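Protein kinase domain-containing protein (Chaetomium thermophilum, PDB 6Z3U) probably phosphorylates serine and threonine residues of target proteins with ATP, as the cyclin-dependent, CDK7-type kinase subunit of the CAK complex. Local coordinates at residues E100-G109 / V119-A128; A135-K143 / A237-F245. All blocks are in the same frame, centred on the assembly; numbering follows the deposited sequence.

Contact 1: E100-G109 / V119-A128; sequences EGTYANVYLG and VAIKKIKVQA
Strands 104-109 and 119-124 run antiparallel, 4.4 Å apart at closest approach and 159° between their directions, with N105-K123, Y107-I121 and G109-V119 as hydrogen-bonded pairs. The bond from I121 N to Y107 O is nearly straight (2.8 Å, 173°) and in the carbonyl plane, and K125 N to Y103 O (3.0 Å) extends the pairing past the strand end. A104, V106, L108, A120, K122 and I124 share one face. There the CB of A104 rests against CG of K122 at 3.5 Å, early in a lysine chain that leaves with CG anti to the backbone N (chi1 -180°) and bends only at chi3, carrying NZ to a salt bridge with E141 of helix 136-148. This is the hairpin that follows the glycine-rich loop of the protein kinase N-lobe; E100-V106 and K122 belong to the predicted ATP site. The Y103 ring lies alongside I124, its CE1 3.9 Å from CG2, while K122 NZ stands near the ring plane at the hydroxyl edge, 4.2 Å from OH. On the other face Y107 slants across K123 and brings the ring edge at CE2 to 4.1 Å from CB; K94 makes a cation-pi contact with the same ring. K125, extended beyond CG, passes the backbone of G101 and T102, its CD 3.4 Å from T102 O, and its ammonium lies near the E100 carboxylate without closing a salt bridge.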
ATOM      1  N   GLU B 100      18.633  14.422 -12.837  1.00 70.86           N
ATOM      2  CA  GLU B 100      19.693  13.768 -12.083  1.00 75.71           C
ATOM      3  C   GLU B 100      19.424  13.988 -10.602  1.00 79.68           C
ATOM      4  O   GLU B 100      18.765  14.958 -10.214  1.00 67.07           O
ATOM      5  CB  GLU B 100      21.081  14.307 -12.476  1.00 83.95           C
ATOM      6  CG  GLU B 100      22.256  13.425 -12.043  1.00 83.87           C
ATOM      7  CD  GLU B 100      22.719  13.680 -10.619  1.00 80.23           C
ATOM      8  OE1 GLU B 100      22.235  14.646  -9.991  1.00 82.58           O
ATOM      9  OE2 GLU B 100      23.566  12.905 -10.124  1.00 69.74           O
ATOM     10  N   GLY B 101      19.927  13.079  -9.779  1.00 83.36           N
ATOM     11  CA  GLY B 101      19.732  13.194  -8.347  1.00 86.49           C
ATOM     12  C   GLY B 101      20.316  11.999  -7.626  1.00 86.78           C
ATOM     13  O   GLY B 101      20.511  10.925  -8.205  1.00 79.46           O
ATOM     14  N   THR B 102      20.593  12.213  -6.337  1.00 96.02           N
ATOM     15  CA  THR B 102      21.134  11.145  -5.505  1.00 99.76           C
ATOM     16  C   THR B 102      20.091  10.072  -5.219  1.00 97.93           C
ATOM     17  O   THR B 102      20.432   8.888  -5.120  1.00 92.78           O
ATOM     18  CB  THR B 102      21.661  11.724  -4.189  1.00 90.55           C
ATOM     19  OG1 THR B 102      20.593  12.374  -3.489  1.00107.16           O
ATOM     20  CG2 THR B 102      22.773  12.730  -4.450  1.00 67.67           C
ATOM     21  N   TYR B 103      18.822  10.462  -5.086  1.00 91.72           N
ATOM     22  CA  TYR B 103      17.772   9.485  -4.819  1.00 88.26           C
ATOM     23  C   TYR B 103      17.371   8.743  -6.087  1.00 89.95           C
ATOM     24  O   TYR B 103      17.234   7.513  -6.072  1.00 85.00           O
ATOM     25  CB  TYR B 103      16.562  10.181  -4.184  1.00 82.52           C
ATOM     26  CG  TYR B 103      15.226   9.501  -4.431  1.00 95.61           C
ATOM     27  CD1 TYR B 103      14.880   8.332  -3.761  1.00 94.12           C
ATOM     28  CD2 TYR B 103      14.302  10.041  -5.321  1.00 88.81           C
ATOM     29  CE1 TYR B 103      13.657   7.711  -3.982  1.00 75.22           C
ATOM     30  CE2 TYR B 103      13.077   9.425  -5.547  1.00 79.96           C
ATOM     31  CZ  TYR B 103      12.759   8.262  -4.874  1.00 67.17           C
ATOM     32  OH  TYR B 103      11.545   7.649  -5.095  1.00 53.30           O
ATOM     33  N   ALA B 104      17.202   9.461  -7.196  1.00 92.58           N
ATOM     34  CA  ALA B 104      16.744   8.849  -8.433  1.00 79.55           C
ATOM     35  C   ALA B 104      17.280   9.628  -9.624  1.00 71.71           C
ATOM     36  O   ALA B 104      17.630  10.807  -9.517  1.00 71.30           O
ATOM     37  CB  ALA B 104      15.212   8.786  -8.493  1.00 73.87           C
ATOM     38  N   ASN B 105      17.335   8.948 -10.766  1.00 64.26           N
ATOM     39  CA  ASN B 105      17.664   9.555 -12.048  1.00 64.15           C
ATOM     40  C   ASN B 105      16.527   9.267 -13.016  1.00 58.26           C
ATOM     41  O   ASN B 105      16.062   8.127 -13.110  1.00 46.99           O
ATOM     42  CB  ASN B 105      18.987   9.022 -12.607  1.00 66.97           C
ATOM     43  CG  ASN B 105      20.195   9.568 -11.870  1.00 79.25           C
ATOM     44  OD1 ASN B 105      20.108  10.581 -11.176  1.00 88.37           O
ATOM     45  ND2 ASN B 105      21.334   8.901 -12.023  1.00 82.56           N
ATOM     46  N   VAL B 106      16.081  10.299 -13.725  1.00 63.15           N
ATOM     47  CA  VAL B 106      14.961  10.203 -14.651  1.00 45.74           C
ATOM     48  C   VAL B 106      15.501  10.214 -16.073  1.00 47.52           C
ATOM     49  O   VAL B 106      16.337  11.056 -16.420  1.00 59.82           O
ATOM     50  CB  VAL B 106      13.964  11.356 -14.443  1.00 42.98           C
ATOM     51  CG1 VAL B 106      12.704  11.112 -15.253  1.00 50.62           C
ATOM     52  CG2 VAL B 106      13.653  11.520 -12.967  1.00 46.86           C
ATOM     53  N   TYR B 107      15.012   9.291 -16.897  1.00 43.47           N
ATOM     54  CA  TYR B 107      15.415   9.193 -18.291  1.00 47.26           C
ATOM     55  C   TYR B 107      14.180   9.150 -19.177  1.00 44.96           C
ATOM     56  O   TYR B 107      13.163   8.556 -18.809  1.00 57.04           O
ATOM     57  CB  TYR B 107      16.264   7.942 -18.547  1.00 54.42           C
ATOM     58  CG  TYR B 107      17.538   7.868 -17.735  1.00 60.02           C
ATOM     59  CD1 TYR B 107      18.711   8.451 -18.197  1.00 60.21           C
ATOM     60  CD2 TYR B 107      17.572   7.204 -16.516  1.00 60.63           C
ATOM     61  CE1 TYR B 107      19.878   8.382 -17.466  1.00 60.01           C
ATOM     62  CE2 TYR B 107      18.736   7.131 -15.777  1.00 58.44           C
ATOM     63  CZ  TYR B 107      19.886   7.720 -16.256  1.00 61.69           C
ATOM     64  OH  TYR B 107      21.050   7.651 -15.526  1.00 67.82           O
ATOM     65  N   LEU B 108      14.275   9.783 -20.341  1.00 47.03           N
ATOM     66  CA  LEU B 108      13.235   9.644 -21.349  1.00 48.82           C
ATOM     67  C   LEU B 108      13.327   8.266 -21.994  1.00 49.06           C
ATOM     68  O   LEU B 108      14.421   7.754 -22.243  1.00 52.07           O
ATOM     69  CB  LEU B 108      13.369  10.739 -22.407  1.00 55.18           C
ATOM     70  CG  LEU B 108      12.496  10.629 -23.661  1.00 59.21           C
ATOM     71  CD1 LEU B 108      11.035  10.913 -23.346  1.00 47.53           C
ATOM     72  CD2 LEU B 108      13.011  11.568 -24.745  1.00 54.20           C
ATOM     73  N   GLY B 109      12.168   7.665 -22.262  1.00 48.89           N
ATOM     74  CA  GLY B 109      12.131   6.354 -22.879  1.00 50.34           C
ATOM     75  C   GLY B 109      10.895   6.179 -23.733  1.00 50.71           C
ATOM     76  O   GLY B 109       9.987   7.013 -23.733  1.00 52.58           O
ATOM     77  N   VAL B 119       7.793   7.410 -22.643  1.00 50.35           N
ATOM     78  CA  VAL B 119       7.745   6.938 -21.264  1.00 46.21           C
ATOM     79  C   VAL B 119       8.893   7.585 -20.508  1.00 48.04           C
ATOM     80  O   VAL B 119       9.899   7.983 -21.098  1.00 46.31           O
ATOM     81  CB  VAL B 119       7.813   5.389 -21.215  1.00 41.76           C
ATOM     82  CG1 VAL B 119       9.102   4.904 -20.552  1.00 49.47           C
ATOM     83  CG2 VAL B 119       6.595   4.831 -20.510  1.00 40.00           C
ATOM     84  N   ALA B 120       8.744   7.685 -19.190  1.00 41.71           N
ATOM     85  CA  ALA B 120       9.786   8.195 -18.311  1.00 37.00           C
ATOM     86  C   ALA B 120      10.224   7.071 -17.386  1.00 36.68           C
ATOM     87  O   ALA B 120       9.382   6.390 -16.790  1.00 40.49           O
ATOM     88  CB  ALA B 120       9.293   9.393 -17.500  1.00 35.07           C
ATOM     89  N   ILE B 121      11.533   6.876 -17.277  1.00 42.66           N
ATOM     90  CA  ILE B 121      12.108   5.798 -16.484  1.00 38.83           C
ATOM     91  C   ILE B 121      12.852   6.433 -15.320  1.00 38.54           C
ATOM     92  O   ILE B 121      13.906   7.053 -15.507  1.00 41.94           O
ATOM     93  CB  ILE B 121      13.048   4.914 -17.314  1.00 42.01           C
ATOM     94  CG1 ILE B 121      12.337   4.395 -18.563  1.00 43.01           C
ATOM     95  CG2 ILE B 121      13.545   3.753 -16.471  1.00 43.05           C
ATOM     96  CD1 ILE B 121      13.273   3.805 -19.594  1.00 46.93           C
ATOM     97  N   LYS B 122      12.321   6.263 -14.115  1.00 36.77           N
ATOM     98  CA  LYS B 122      12.976   6.748 -12.911  1.00 37.02           C
ATOM     99  C   LYS B 122      13.854   5.627 -12.372  1.00 39.65           C
ATOM    100  O   LYS B 122      13.348   4.570 -11.979  1.00 38.93           O
ATOM    101  CB  LYS B 122      11.961   7.190 -11.858  1.00 34.92           C
ATOM    102  CG  LYS B 122      12.605   7.716 -10.575  1.00 41.63           C
ATOM    103  CD  LYS B 122      11.599   7.927  -9.448  1.00 44.65           C
ATOM    104  CE  LYS B 122      10.745   9.159  -9.665  1.00 41.01           C
ATOM    105  NZ  LYS B 122       9.841   9.394  -8.503  1.00 43.63           N
ATOM    106  N   LYS B 123      15.162   5.851 -12.363  1.00 53.90           N
ATOM    107  CA  LYS B 123      16.118   4.865 -11.870  1.00 48.16           C
ATOM    108  C   LYS B 123      16.411   5.230 -10.423  1.00 50.98           C
ATOM    109  O   LYS B 123      17.174   6.157 -10.141  1.00 58.71           O
ATOM    110  CB  LYS B 123      17.386   4.843 -12.715  1.00 55.06           C
ATOM    111  CG  LYS B 123      18.379   3.769 -12.294  1.00 50.66           C
ATOM    112  CD  LYS B 123      19.365   3.457 -13.408  1.00 59.88           C
ATOM    113  CE  LYS B 123      20.258   2.281 -13.048  1.00 67.35           C
ATOM    114  NZ  LYS B 123      21.089   1.836 -14.203  1.00 67.03           N
ATOM    115  N   ILE B 124      15.793   4.495  -9.508  1.00 54.65           N
ATOM    116  CA  ILE B 124      15.964   4.729  -8.080  1.00 65.33           C
ATOM    117  C   ILE B 124      17.268   4.075  -7.651  1.00 67.93           C
ATOM    118  O   ILE B 124      17.456   2.866  -7.825  1.00 66.12           O
ATOM    119  CB  ILE B 124      14.778   4.178  -7.279  1.00 59.54           C
ATOM    120  CG1 ILE B 124      13.467   4.790  -7.775  1.00 51.02           C
ATOM    121  CG2 ILE B 124      14.961   4.468  -5.794  1.00 65.10           C
ATOM    122  CD1 ILE B 124      12.230   4.102  -7.236  1.00 53.39           C
ATOM    123  N   LYS B 125      18.176   4.868  -7.095  1.00 69.18           N
ATOM    124  CA  LYS B 125      19.450   4.337  -6.625  1.00 76.43           C
ATOM    125  C   LYS B 125      19.173   3.675  -5.284  1.00 91.93           C
ATOM    126  O   LYS B 125      19.132   4.337  -4.244  1.00 99.82           O
ATOM    127  CB  LYS B 125      20.493   5.440  -6.518  1.00 86.56           C
ATOM    128  CG  LYS B 125      20.699   6.211  -7.814  1.00 89.54           C
ATOM    129  CD  LYS B 125      21.885   7.161  -7.725  1.00100.27           C
ATOM    130  CE  LYS B 125      22.085   7.926  -9.027  1.00 84.48           C
ATOM    131  NZ  LYS B 125      23.369   8.683  -9.049  1.00 77.32           N
ATOM    132  N   VAL B 126      18.972   2.353  -5.317  1.00 92.77           N
ATOM    133  CA  VAL B 126      18.627   1.597  -4.115  1.00 94.98           C
ATOM    134  C   VAL B 126      19.588   1.908  -2.980  1.00109.20           C
ATOM    135  O   VAL B 126      19.219   1.816  -1.801  1.00108.94           O
ATOM    136  CB  VAL B 126      18.589   0.085  -4.442  1.00 94.29           C
ATOM    137  CG1 VAL B 126      19.303  -0.745  -3.373  1.00 87.38           C
ATOM    138  CG2 VAL B 126      17.144  -0.380  -4.600  1.00 84.46           C
ATOM    139  N   GLN B 127      20.822   2.292  -3.301  1.00 99.92           N
ATOM    140  CA  GLN B 127      21.808   2.692  -2.301  1.00 99.15           C
ATOM    141  C   GLN B 127      21.950   4.209  -2.414  1.00 96.84           C
ATOM    142  O   GLN B 127      22.656   4.714  -3.291  1.00 92.23           O
ATOM    143  CB  GLN B 127      23.142   1.975  -2.505  1.00 98.51           C
ATOM    144  CG  GLN B 127      23.715   1.998  -3.925  1.00102.47           C
ATOM    145  CD  GLN B 127      23.154   0.908  -4.824  1.00 95.85           C
ATOM    146  OE1 GLN B 127      22.840  -0.192  -4.367  1.00 87.52           O
ATOM    147  NE2 GLN B 127      23.060   1.202  -6.118  1.00 88.76           N
ATOM    148  N   ALA B 128      21.266   4.935  -1.525  1.00100.41           N
ATOM    149  CA  ALA B 128      21.280   6.396  -1.513  1.00105.42           C
ATOM    150  C   ALA B 128      21.556   6.897  -0.092  1.00110.06           C
ATOM    151  O   ALA B 128      20.736   7.563   0.540  1.00 99.02           O
ATOM    152  CB  ALA B 128      19.970   6.963  -2.055  1.00 95.01           C
TER

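Contact 2: A135-K143 / A237-F245; sequences APDAVRELK and ADFGLARSF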
ATOM      1  N   ALA B 135      14.821   2.446   0.988  1.00 48.45           N
ATOM      2  CA  ALA B 135      14.294   3.664   1.583  1.00 45.48           C
ATOM      3  C   ALA B 135      12.765   3.635   1.616  1.00 39.76           C
ATOM      4  O   ALA B 135      12.125   3.068   0.725  1.00 30.96           O
ATOM      5  CB  ALA B 135      14.771   4.886   0.803  1.00 37.30           C
ATOM      6  N   PRO B 136      12.153   4.258   2.630  1.00 39.22           N
ATOM      7  CA  PRO B 136      10.683   4.217   2.718  1.00 34.79           C
ATOM      8  C   PRO B 136       9.985   4.882   1.545  1.00 30.60           C
ATOM      9  O   PRO B 136       8.925   4.410   1.117  1.00 31.10           O
ATOM     10  CB  PRO B 136      10.388   4.941   4.043  1.00 32.31           C
ATOM     11  CG  PRO B 136      11.623   5.716   4.360  1.00 32.64           C
ATOM     12  CD  PRO B 136      12.764   4.953   3.776  1.00 38.39           C
ATOM     13  N   ASP B 137      10.544   5.967   1.009  1.00 29.63           N
ATOM     14  CA  ASP B 137       9.924   6.606  -0.146  1.00 28.17           C
ATOM     15  C   ASP B 137       9.875   5.661  -1.338  1.00 33.09           C
ATOM     16  O   ASP B 137       8.954   5.743  -2.159  1.00 27.54           O
ATOM     17  CB  ASP B 137      10.678   7.886  -0.507  1.00 34.61           C
ATOM     18  CG  ASP B 137      12.164   7.655  -0.696  1.00 40.80           C
ATOM     19  OD1 ASP B 137      12.647   6.566  -0.326  1.00 49.19           O
ATOM     20  OD2 ASP B 137      12.850   8.561  -1.211  1.00 55.19           O
ATOM     21  N   ALA B 138      10.850   4.758  -1.453  1.00 39.19           N
ATOM     22  CA  ALA B 138      10.833   3.783  -2.537  1.00 29.43           C
ATOM     23  C   ALA B 138       9.765   2.723  -2.301  1.00 31.76           C
ATOM     24  O   ALA B 138       8.995   2.390  -3.210  1.00 35.78           O
ATOM     25  CB  ALA B 138      12.210   3.134  -2.679  1.00 37.97           C
ATOM     26  N   VAL B 139       9.699   2.185  -1.081  1.00 31.66           N
ATOM     27  CA  VAL B 139       8.706   1.160  -0.772  1.00 28.77           C
ATOM     28  C   VAL B 139       7.296   1.714  -0.935  1.00 31.93           C
ATOM     29  O   VAL B 139       6.410   1.047  -1.484  1.00 28.31           O
ATOM     30  CB  VAL B 139       8.936   0.618   0.650  1.00 29.26           C
ATOM     31  CG1 VAL B 139       7.801  -0.292   1.057  1.00 31.09           C
ATOM     32  CG2 VAL B 139      10.260  -0.113   0.725  1.00 33.58           C
ATOM     33  N   ARG B 140       7.064   2.939  -0.457  1.00 32.02           N
ATOM     34  CA  ARG B 140       5.726   3.517  -0.513  1.00 26.22           C
ATOM     35  C   ARG B 140       5.288   3.753  -1.953  1.00 33.89           C
ATOM     36  O   ARG B 140       4.161   3.411  -2.333  1.00 38.03           O
ATOM     37  CB  ARG B 140       5.687   4.822   0.286  1.00 26.22           C
ATOM     38  CG  ARG B 140       5.694   4.620   1.793  1.00 27.18           C
ATOM     39  CD  ARG B 140       6.061   5.888   2.545  1.00 26.18           C
ATOM     40  NE  ARG B 140       5.918   5.713   3.988  1.00 26.49           N
ATOM     41  CZ  ARG B 140       6.587   6.407   4.904  1.00 28.89           C
ATOM     42  NH1 ARG B 140       7.470   7.327   4.539  1.00 27.23           N
ATOM     43  NH2 ARG B 140       6.375   6.172   6.192  1.00 37.64           N
ATOM     44  N   GLU B 141       6.161   4.348  -2.769  1.00 28.52           N
ATOM     45  CA  GLU B 141       5.813   4.584  -4.165  1.00 25.91           C
ATOM     46  C   GLU B 141       5.484   3.274  -4.869  1.00 26.21           C
ATOM     47  O   GLU B 141       4.491   3.175  -5.597  1.00 30.69           O
ATOM     48  CB  GLU B 141       6.958   5.307  -4.877  1.00 38.43           C
ATOM     49  CG  GLU B 141       7.135   6.766  -4.467  1.00 40.85           C
ATOM     50  CD  GLU B 141       7.226   7.706  -5.655  1.00 32.08           C
ATOM     51  OE1 GLU B 141       8.293   7.742  -6.305  1.00 41.78           O
ATOM     52  OE2 GLU B 141       6.235   8.415  -5.933  1.00 28.30           O
ATOM     53  N   LEU B 142       6.308   2.249  -4.652  1.00 27.83           N
ATOM     54  CA  LEU B 142       6.089   0.969  -5.317  1.00 33.45           C
ATOM     55  C   LEU B 142       4.739   0.375  -4.941  1.00 33.17           C
ATOM     56  O   LEU B 142       4.055  -0.220  -5.783  1.00 35.04           O
ATOM     57  CB  LEU B 142       7.222   0.008  -4.957  1.00 33.40           C
ATOM     58  CG  LEU B 142       7.641  -1.024  -6.003  1.00 29.05           C
ATOM     59  CD1 LEU B 142       7.877  -0.367  -7.350  1.00 34.14           C
ATOM     60  CD2 LEU B 142       8.895  -1.752  -5.540  1.00 30.03           C
ATOM     61  N   LYS B 143       4.339   0.523  -3.678  1.00 34.42           N
ATOM     62  CA  LYS B 143       3.089  -0.062  -3.210  1.00 36.31           C
ATOM     63  C   LYS B 143       1.879   0.730  -3.690  1.00 34.51           C
ATOM     64  O   LYS B 143       0.962   0.168  -4.298  1.00 38.95           O
ATOM     65  CB  LYS B 143       3.102  -0.139  -1.681  1.00 36.43           C
ATOM     66  CG  LYS B 143       1.807  -0.640  -1.052  1.00 39.98           C
ATOM     67  CD  LYS B 143       1.864  -0.551   0.473  1.00 39.05           C
ATOM     68  CE  LYS B 143       0.576  -1.048   1.114  1.00 47.75           C
ATOM     69  NZ  LYS B 143       0.564  -0.833   2.589  1.00 53.08           N
ATOM     70  N   ALA B 237       1.731  13.032  -8.102  1.00 45.68           N
ATOM     71  CA  ALA B 237       2.915  12.240  -8.425  1.00 48.37           C
ATOM     72  C   ALA B 237       3.648  11.692  -7.208  1.00 52.78           C
ATOM     73  O   ALA B 237       3.811  10.472  -7.105  1.00 68.43           O
ATOM     74  CB  ALA B 237       3.881  13.073  -9.280  1.00 47.94           C
ATOM     75  N   ASP B 238       4.142  12.535  -6.305  1.00 38.16           N
ATOM     76  CA  ASP B 238       5.077  12.066  -5.281  1.00 39.67           C
ATOM     77  C   ASP B 238       4.308  11.391  -4.152  1.00 38.32           C
ATOM     78  O   ASP B 238       3.564  12.048  -3.418  1.00 49.62           O
ATOM     79  CB  ASP B 238       5.925  13.217  -4.752  1.00 48.91           C
ATOM     80  CG  ASP B 238       7.094  12.737  -3.908  1.00 42.32           C
ATOM     81  OD1 ASP B 238       6.859  11.958  -2.959  1.00 41.64           O
ATOM     82  OD2 ASP B 238       8.244  13.130  -4.200  1.00 45.35           O
ATOM     83  N   PHE B 239       4.505  10.080  -3.997  1.00 38.33           N
ATOM     84  CA  PHE B 239       3.842   9.291  -2.967  1.00 33.91           C
ATOM     85  C   PHE B 239       4.820   8.768  -1.920  1.00 24.90           C
ATOM     86  O   PHE B 239       4.504   7.813  -1.204  1.00 22.89           O
ATOM     87  CB  PHE B 239       3.077   8.129  -3.605  1.00 32.55           C
ATOM     88  CG  PHE B 239       1.699   8.498  -4.078  1.00 32.95           C
ATOM     89  CD1 PHE B 239       1.509   9.143  -5.287  1.00 35.76           C
ATOM     90  CD2 PHE B 239       0.587   8.179  -3.315  1.00 30.64           C
ATOM     91  CE1 PHE B 239       0.240   9.479  -5.718  1.00 32.48           C
ATOM     92  CE2 PHE B 239      -0.682   8.511  -3.743  1.00 23.53           C
ATOM     93  CZ  PHE B 239      -0.856   9.161  -4.945  1.00 21.47           C
ATOM     94  N   GLY B 240       5.991   9.391  -1.799  1.00 29.24           N
ATOM     95  CA  GLY B 240       7.013   8.903  -0.893  1.00 24.79           C
ATOM     96  C   GLY B 240       6.653   8.989   0.574  1.00 23.34           C
ATOM     97  O   GLY B 240       7.341   8.375   1.397  1.00 27.63           O
ATOM     98  N   LEU B 241       5.594   9.718   0.918  1.00 22.94           N
ATOM     99  CA  LEU B 241       5.147   9.841   2.300  1.00 23.31           C
ATOM    100  C   LEU B 241       3.768   9.232   2.516  1.00 23.42           C
ATOM    101  O   LEU B 241       3.208   9.363   3.612  1.00 23.78           O
ATOM    102  CB  LEU B 241       5.142  11.311   2.729  1.00 23.00           C
ATOM    103  CG  LEU B 241       6.497  11.930   3.073  1.00 23.24           C
ATOM    104  CD1 LEU B 241       6.317  13.356   3.554  1.00 23.57           C
ATOM    105  CD2 LEU B 241       7.214  11.116   4.130  1.00 26.92           C
ATOM    106  N   ALA B 242       3.220   8.551   1.516  1.00 23.25           N
ATOM    107  CA  ALA B 242       1.861   8.044   1.605  1.00 23.40           C
ATOM    108  C   ALA B 242       1.767   6.925   2.636  1.00 25.45           C
ATOM    109  O   ALA B 242       2.766   6.315   3.030  1.00 34.38           O
ATOM    110  CB  ALA B 242       1.391   7.534   0.243  1.00 24.20           C
ATOM    111  N   ARG B 243       0.537   6.660   3.074  1.00 26.96           N
ATOM    112  CA  ARG B 243       0.283   5.570   4.006  1.00 27.16           C
ATOM    113  C   ARG B 243      -1.185   5.182   3.933  1.00 25.76           C
ATOM    114  O   ARG B 243      -2.055   6.028   3.709  1.00 33.12           O
ATOM    115  CB  ARG B 243       0.648   5.976   5.440  1.00 26.95           C
ATOM    116  CG  ARG B 243       0.728   4.823   6.427  1.00 39.68           C
ATOM    117  CD  ARG B 243       0.145   5.204   7.777  1.00 33.59           C
ATOM    118  NE  ARG B 243       0.533   4.267   8.829  1.00 38.45           N
ATOM    119  CZ  ARG B 243      -0.034   3.080   9.027  1.00 45.53           C
ATOM    120  NH1 ARG B 243      -1.021   2.668   8.242  1.00 42.74           N
ATOM    121  NH2 ARG B 243       0.391   2.299  10.012  1.00 37.48           N
ATOM    122  N   SER B 244      -1.448   3.892   4.126  1.00 27.26           N
ATOM    123  CA  SER B 244      -2.816   3.400   4.164  1.00 29.80           C
ATOM    124  C   SER B 244      -3.511   3.879   5.432  1.00 36.25           C
ATOM    125  O   SER B 244      -2.875   4.124   6.462  1.00 39.55           O
ATOM    126  CB  SER B 244      -2.841   1.874   4.106  1.00 36.08           C
ATOM    127  OG  SER B 244      -2.361   1.396   2.862  1.00 46.11           O
ATOM    128  N   PHE B 245      -4.833   3.992   5.358  1.00 33.04           N
ATOM    129  CA  PHE B 245      -5.617   4.392   6.519  1.00 33.83           C
ATOM    130  C   PHE B 245      -5.313   3.486   7.706  1.00 38.04           C
ATOM    131  O   PHE B 245      -5.505   2.268   7.638  1.00 49.84           O
ATOM    132  CB  PHE B 245      -7.111   4.345   6.193  1.00 28.79           C
ATOM    133  CG  PHE B 245      -7.577   5.451   5.290  1.00 27.94           C
ATOM    134  CD1 PHE B 245      -6.674   6.289   4.655  1.00 33.56           C
ATOM    135  CD2 PHE B 245      -8.930   5.661   5.089  1.00 28.32           C
ATOM    136  CE1 PHE B 245      -7.114   7.305   3.829  1.00 26.20           C
ATOM    137  CE2 PHE B 245      -9.376   6.677   4.269  1.00 27.64           C
ATOM    138  CZ  PHE B 245      -8.467   7.499   3.638  1.00 26.57           C
TER
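E141 and R140, neighbours on helix 136-143, each reach the backbone of 237-245, but with opposite polarity. Among the hydrogen bonds, E141 OE2 accepts from F239 N at 3.1 Å and 171°, the donor standing 35° out of the carboxylate plane; a bend at chi2 (-130°) brings the carboxylate to this N-H, while OE1 serves the salt bridge to K122. R140 supplies a weak bond, NH1 to G240 O at 3.3 Å, with the oxygen near the guanidinium plane. Within 237-245, D238 OD1 takes G240 N at 2.9 Å in an Asx turn, overlapping a type I turn from F239 to A242.

G240 packs on the helix, its CA 3.8 Å from D137 CB. The aliphatic part of R140, extended from CG to NE, lies along the carbonyls of F239, G240 and A242, with CB 3.5 Å from F239 O, and NH1 ends near L241 CD2. A leucine in place of R140 would probably leave G240 O without its guanidinium partner and L241 CD2 without the NH1 end beside it. F150 of the cyclin chain packs on R140. K143 NZ, 3.7 Å from S244 OG, bonds to A146 O of that chain, and S244 OG to Y144 OH.

F239 sends its ring away from the contact to L145 and L148, further along the helix, and edge-to-face with H218. A helix glutamate paired with the strand lysine (E141 with K122) and bonded to the backbone N-H of the DFG phenylalanine is consistent with the αC-in, DFG-in state of a protein kinase.

In the fold
The two contacts follow one another along the chain: strand 118-124 of contact 1 leads on to helix 136-148 of contact 2, and their centres lie about 16 Å apart. They meet through the salt bridge from K122 NZ to E141 OE1 (3.2 Å), so that E141 joins the N-lobe sheet to the DFG segment 238-240. Y103, from the glycine-rich loop, folds over the same place, its OH 3.5 Å from E141 OE1 and its ring beside D137. Contact 1 holds much of the predicted ATP site, and contact 2 adjoins it through D137 and E141; the side chain of Y103 is about 11 Å from that of D220, the predicted proton acceptor, while the cyclin chain packs against helix 136-148.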